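Local coordinates for protein benzoate transport porin BenP (Acinetobacter baumannii AB307-0294, PDB 5DL8) that forms an outer-membrane beta-barrel of the OprD porin family and probably lets small solutes such as benzoate pass, at residues G232-W237 with A243-F248; L270-V273 with H278-G281. All coordinates share one frame; numbering follows the deposited sequence.

In the fold
Interactions 1 and 2 are two antiparallel hairpin contacts in series along the barrel wall. Strand 243-255 belongs to the first and strand 263-275 to the second. These two strands are neighbours, so the contacts adjoin, with centres about 10 Å apart. Ser246 OG of interaction 1 is hydrogen-bonded to Glu271 OE1 of interaction 2 (2.8 Å). Interaction 1 is partly buried and the longer of the two. It sets Glu234 beside Lys247 on one face and has detergent, water and aromatic rings on the other. Interaction 2 is a surface contact. It rests on an apolar Val273-Phe280 touch and a close Thr272-Gly281 backbone approach. Neither lies near the calcium sites.

Interaction 1 of 2, residues G232-W237 with A243-F248; sequences GLEHTW and ALTSKF. With C8E ((hydroxyethyloxy)tri(ethyloxy)octane), chain F.
Glu234 and Lys247 come alongside through different first torsions. Glu234 has CG anti to its backbone N (chi1 -179°), whereas Lys247 has CG anti to its carbonyl carbon (chi1 -74°). Both chains then run extended the same way, and their CG atoms meet at 3.9 Å. The charged ends do not touch. Glu234 OE1 instead forms a salt bridge with Lys214 on the preceding strand. Thr236 and Thr245 are the next pair on this face, with Thr236 CG2 3.4 Å from Thr245 OG1.

The opposite face carries Leu233, His235, Trp237, Leu244, Ser246 and Phe248. Leu244 CD2 meets the edge of the Trp237 ring, 4.0 Å from CE3. A detergent molecule, C8E, runs past this face. Its C6 sits over the centre of the Phe248 ring, 3.8 Å above the plane. A water bridges His235 and Ser246. It lies in the His235 ring plane, 2.8 Å from ND1, and donates to Ser246 OG and His235 O.

Six backbone hydrogen bonds join this antiparallel hairpin. The detergent suggests that the Leu233-Phe248 face meets the membrane, where water and Glu271 satisfy the Ser246 hydroxyl. The Glu234-Lys247 face probably looks into the barrel.

Interaction 2 of 2, residues L270-V273 with H278-G281; sequences LETV and HTFG
Val273 and Phe280 face each other across a hydrogen-bonded antiparallel pair, but their side chains meet at an angle: a branch methyl of Val273 meets the base of the Phe280 side chain. Val273 CG1 lies 4.2 Å from Phe280 CB. The same methyl is 3.4 Å from Phe280 O. It is placed there by a chi1 of 59°, which sets CG1 between the backbone N and the carbonyl carbon. In the conformer described, the Phe280 ring leads away from Val273, and the side chain touches Val323 on strand 319-328.

Two backbone bonds join this pair. Val273 N donates to Phe280 O at 2.8 Å, and Phe280 N returns a bond to Val273 O. Strands 263-275 and 278-288 form a beta hairpin here, part of the antiparallel wall of an OprD-type porin barrel.

On the other face, Thr272 and Gly281 form a non-hydrogen-bonded pair. The backbones come close, with the CA atoms of Thr272 and Gly281 4.1 Å apart. Thr272 OG1 leans over the glycine and lies 4.0 Å from Gly281 CA. Next along this face, Thr279 CB and CG2 both lie near Val273 O, CG2 at 3.9 Å. Thr279 CA makes a CA-H...O contact with the same Val273 O at 3.2 Å.

Interaction 1 of 2, residues G232-W237 with A243-F248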
loop_
_atom_site.group_PDB
_atom_site.type_symbol
_atom_site.label_atom_id
_atom_site.label_comp_id
_atom_site.label_asym_id
_atom_site.label_seq_id
_atom_site.Cartn_x
_atom_site.Cartn_y
_atom_site.Cartn_z
ATOM N N GLY A 232 12.730 8.314 -6.857
ATOM C CA GLY A 232 11.635 9.275 -6.466
ATOM C C GLY A 232 12.337 10.575 -6.052
ATOM O O GLY A 232 13.282 10.499 -5.338
ATOM N N LEU A 233 11.955 11.733 -6.581
ATOM C CA LEU A 233 12.375 13.071 -6.031
ATOM C C LEU A 233 11.167 13.912 -5.642
ATOM O O LEU A 233 10.168 14.020 -6.398
ATOM C CB LEU A 233 13.129 13.880 -7.055
ATOM C CG LEU A 233 14.449 13.204 -7.504
ATOM C CD1 LEU A 233 14.941 13.915 -8.770
ATOM C CD2 LEU A 233 15.606 13.214 -6.543
ATOM N N GLU A 234 11.234 14.498 -4.448
ATOM C CA GLU A 234 10.117 15.275 -3.925
ATOM C C GLU A 234 10.564 16.635 -3.481
ATOM O O GLU A 234 11.467 16.807 -2.642
ATOM C CB GLU A 234 9.408 14.480 -2.795
ATOM C CG GLU A 234 8.203 15.226 -2.194
ATOM C CD GLU A 234 7.467 14.478 -1.066
ATOM O OE1 GLU A 234 7.709 13.286 -0.820
ATOM O OE2 GLU A 234 6.533 15.077 -0.446
ATOM N N HIS A 235 9.961 17.663 -4.032
ATOM C CA HIS A 235 10.294 19.025 -3.521
ATOM C C HIS A 235 9.032 19.689 -2.937
ATOM O O HIS A 235 7.954 19.611 -3.513
ATOM C CB HIS A 235 10.845 19.891 -4.615
ATOM C CG HIS A 235 11.143 21.280 -4.178
ATOM N ND1 HIS A 235 10.241 22.311 -4.299
ATOM C CD2 HIS A 235 12.263 21.827 -3.635
ATOM C CE1 HIS A 235 10.792 23.432 -3.860
ATOM N NE2 HIS A 235 12.020 23.173 -3.459
ATOM N N THR A 236 9.231 20.386 -1.830
ATOM C CA THR A 236 8.158 21.145 -1.146
ATOM C C THR A 236 8.570 22.694 -1.121
ATOM O O THR A 236 9.725 23.150 -0.737
ATOM C CB THR A 236 7.824 20.548 0.226
ATOM O OG1 THR A 236 9.033 20.359 0.890
ATOM C CG2 THR A 236 7.103 19.139 0.214
ATOM N N TRP A 237 7.688 23.473 -1.755
ATOM C CA TRP A 237 7.887 24.909 -1.886
ATOM C C TRP A 237 6.886 25.475 -0.852
ATOM O O TRP A 237 5.641 25.338 -0.990
ATOM C CB TRP A 237 7.608 25.351 -3.312
ATOM C CG TRP A 237 7.771 26.819 -3.554
ATOM C CD1 TRP A 237 8.589 27.693 -2.862
ATOM C CD2 TRP A 237 7.108 27.597 -4.559
ATOM N NE1 TRP A 237 8.479 28.920 -3.413
ATOM C CE2 TRP A 237 7.564 28.881 -4.449
ATOM C CE3 TRP A 237 6.171 27.315 -5.532
ATOM C CZ2 TRP A 237 7.084 29.924 -5.302
ATOM C CZ3 TRP A 237 5.712 28.345 -6.365
ATOM C CH2 TRP A 237 6.144 29.602 -6.242
ATOM N N ALA A 243 1.415 25.822 0.111
ATOM C CA ALA A 243 2.592 24.922 -0.018
ATOM C C ALA A 243 2.460 24.091 -1.284
ATOM O O ALA A 243 1.406 23.501 -1.503
ATOM C CB ALA A 243 2.732 23.969 1.188
ATOM N N LEU A 244 3.508 24.037 -2.117
ATOM C CA LEU A 244 3.403 23.253 -3.346
ATOM C C LEU A 244 4.335 22.082 -3.238
ATOM O O LEU A 244 5.492 22.238 -2.924
ATOM C CB LEU A 244 3.694 24.086 -4.587
ATOM C CG LEU A 244 3.849 23.254 -5.861
ATOM C CD1 LEU A 244 2.434 22.737 -6.299
ATOM C CD2 LEU A 244 4.584 23.976 -6.980
ATOM N N THR A 245 3.773 20.919 -3.493
ATOM C CA THR A 245 4.474 19.637 -3.482
ATOM C C THR A 245 4.639 19.129 -4.924
ATOM O O THR A 245 3.633 18.965 -5.658
ATOM C CB THR A 245 3.808 18.563 -2.546
ATOM O OG1 THR A 245 4.068 18.998 -1.221
ATOM C CG2 THR A 245 4.510 17.123 -2.705
ATOM N N SER A 246 5.893 18.937 -5.317
ATOM C CA SER A 246 6.264 18.383 -6.634
ATOM C C SER A 246 6.989 17.073 -6.483
ATOM O O SER A 246 8.097 17.017 -5.848
ATOM C CB SER A 246 7.255 19.291 -7.339
ATOM O OG SER A 246 6.638 20.572 -7.297
ATOM N N LYS A 247 6.437 16.086 -7.146
ATOM C CA LYS A 247 7.036 14.823 -7.151
ATOM C C LYS A 247 7.347 14.316 -8.548
ATOM O O LYS A 247 6.488 14.434 -9.417
ATOM C CB LYS A 247 6.092 13.828 -6.561
ATOM C CG LYS A 247 5.971 13.954 -5.117
ATOM C CD LYS A 247 5.095 12.810 -4.578
ATOM C CE LYS A 247 4.372 13.157 -3.265
ATOM N NZ LYS A 247 3.660 11.963 -2.725
ATOM N N PHE A 248 8.540 13.704 -8.715
ATOM C CA PHE A 248 8.873 12.991 -9.936
ATOM C C PHE A 248 9.187 11.619 -9.575
ATOM O O PHE A 248 10.044 11.440 -8.756
ATOM C CB PHE A 248 10.095 13.611 -10.588
ATOM C CG PHE A 248 10.658 12.852 -11.776
ATOM C CD1 PHE A 248 10.096 12.973 -13.035
ATOM C CD2 PHE A 248 11.849 12.100 -11.646
ATOM C CE1 PHE A 248 10.657 12.241 -14.143
ATOM C CE2 PHE A 248 12.447 11.390 -12.761
ATOM C CZ PHE A 248 11.860 11.481 -14.018
HETATM C C1 C8E F . 8.195 18.987 -15.849
HETATM C C2 C8E F . 8.877 17.672 -16.264
HETATM C C3 C8E F . 10.309 17.596 -15.708
HETATM C C4 C8E F . 11.048 16.251 -15.669
HETATM C C5 C8E F . 12.480 16.422 -15.069
HETATM C C6 C8E F . 12.799 15.627 -13.783
HETATM C C7 C8E F . 13.510 16.356 -12.620
HETATM C C8 C8E F . 12.546 16.921 -11.550
HETATM O O9 C8E F . 13.193 17.149 -10.268
HETATM C C10 C8E F . 12.576 18.058 -9.310
HETATM C C11 C8E F . 13.597 18.638 -8.290
HETATM O O12 C8E F . 13.376 20.039 -7.956
HETATM C C13 C8E F . 14.245 20.574 -6.939
HETATM C C14 C8E F . 14.731 22.011 -7.210
HETATM O O15 C8E F . 15.825 22.400 -6.320
HETATM C C16 C8E F . 15.470 23.265 -5.234
HETATM C C17 C8E F . 16.297 22.915 -4.016
HETATM O O18 C8E F . 15.713 23.461 -2.820
HETATM C C19 C8E F . 15.250 24.849 -2.714
HETATM C C20 C8E F . 15.506 25.396 -1.282
HETATM O O21 C8E F . 16.193 24.505 -0.308
HETATM O O HOH W 1 7.578 22.076 -5.213
#

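Interaction 2 of 2, residues L270-V273 with H278-G281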
loop_
_atom_site.group_PDB
_atom_site.type_symbol
_atom_site.label_atom_id
_atom_site.label_comp_id
_atom_site.label_asym_id
_atom_site.label_seq_id
_atom_site.Cartn_x
_atom_site.Cartn_y
_atom_site.Cartn_z
ATOM N N LEU A 270 3.640 14.529 -10.247
ATOM C CA LEU A 270 2.546 15.026 -9.504
ATOM C C LEU A 270 2.816 16.360 -8.898
ATOM O O LEU A 270 3.894 16.565 -8.257
ATOM C CB LEU A 270 2.270 14.061 -8.358
ATOM C CG LEU A 270 1.026 14.308 -7.472
ATOM C CD1 LEU A 270 -0.267 14.346 -8.249
ATOM C CD2 LEU A 270 0.956 13.230 -6.394
ATOM N N GLU A 271 1.833 17.246 -9.008
ATOM C CA GLU A 271 1.934 18.571 -8.387
ATOM C C GLU A 271 0.690 18.743 -7.558
ATOM O O GLU A 271 -0.398 18.830 -8.134
ATOM C CB GLU A 271 1.907 19.731 -9.376
ATOM C CG GLU A 271 2.944 19.727 -10.425
ATOM C CD GLU A 271 4.297 20.005 -9.854
ATOM O OE1 GLU A 271 4.416 20.794 -8.928
ATOM O OE2 GLU A 271 5.242 19.343 -10.280
ATOM N N THR A 272 0.883 19.052 -6.300
ATOM C CA THR A 272 -0.169 19.147 -5.307
ATOM C C THR A 272 -0.106 20.500 -4.533
ATOM O O THR A 272 0.877 20.787 -3.933
ATOM C CB THR A 272 0.053 17.880 -4.401
ATOM O OG1 THR A 272 -0.614 16.753 -5.001
ATOM C CG2 THR A 272 -0.347 18.022 -2.990
ATOM N N VAL A 273 -1.160 21.274 -4.468
ATOM C CA VAL A 273 -1.044 22.509 -3.719
ATOM C C VAL A 273 -2.052 22.510 -2.525
ATOM O O VAL A 273 -3.193 22.036 -2.710
ATOM C CB VAL A 273 -1.081 23.665 -4.703
ATOM C CG1 VAL A 273 -2.361 23.652 -5.494
ATOM C CG2 VAL A 273 -0.834 24.993 -4.007
ATOM N N HIS A 278 -8.001 23.735 1.563
ATOM C CA HIS A 278 -8.139 23.114 0.246
ATOM C C HIS A 278 -6.862 22.496 -0.188
ATOM O O HIS A 278 -5.773 23.070 0.095
ATOM C CB HIS A 278 -8.441 24.171 -0.802
ATOM C CG HIS A 278 -9.513 25.123 -0.417
ATOM N ND1 HIS A 278 -10.787 25.015 -0.908
ATOM C CD2 HIS A 278 -9.486 26.241 0.336
ATOM C CE1 HIS A 278 -11.507 26.035 -0.482
ATOM N NE2 HIS A 278 -10.732 26.799 0.262
ATOM N N THR A 279 -7.009 21.455 -1.003
ATOM C CA THR A 279 -5.888 20.710 -1.683
ATOM C C THR A 279 -6.279 20.512 -3.170
ATOM O O THR A 279 -7.414 20.134 -3.450
ATOM C CB THR A 279 -5.645 19.356 -0.993
ATOM O OG1 THR A 279 -5.172 19.571 0.329
ATOM C CG2 THR A 279 -4.529 18.531 -1.725
ATOM N N PHE A 280 -5.404 20.837 -4.135
ATOM C CA PHE A 280 -5.675 20.611 -5.574
ATOM C C PHE A 280 -4.436 19.955 -6.157
ATOM O O PHE A 280 -3.308 20.444 -6.023
ATOM C CB PHE A 280 -6.044 21.907 -6.359
ATOM C CG PHE A 280 -6.574 21.676 -7.830
ATOM C CD1 PHE A 280 -7.919 21.354 -8.099
ATOM C CD2 PHE A 280 -5.755 21.896 -8.957
ATOM C CE1 PHE A 280 -8.391 21.204 -9.411
ATOM C CE2 PHE A 280 -6.246 21.722 -10.254
ATOM C CZ PHE A 280 -7.549 21.383 -10.480
ATOM N N GLY A 281 -4.646 18.861 -6.852
ATOM C CA GLY A 281 -3.500 18.127 -7.486
ATOM C C GLY A 281 -3.769 17.858 -8.956
ATOM O O GLY A 281 -4.965 17.699 -9.407
#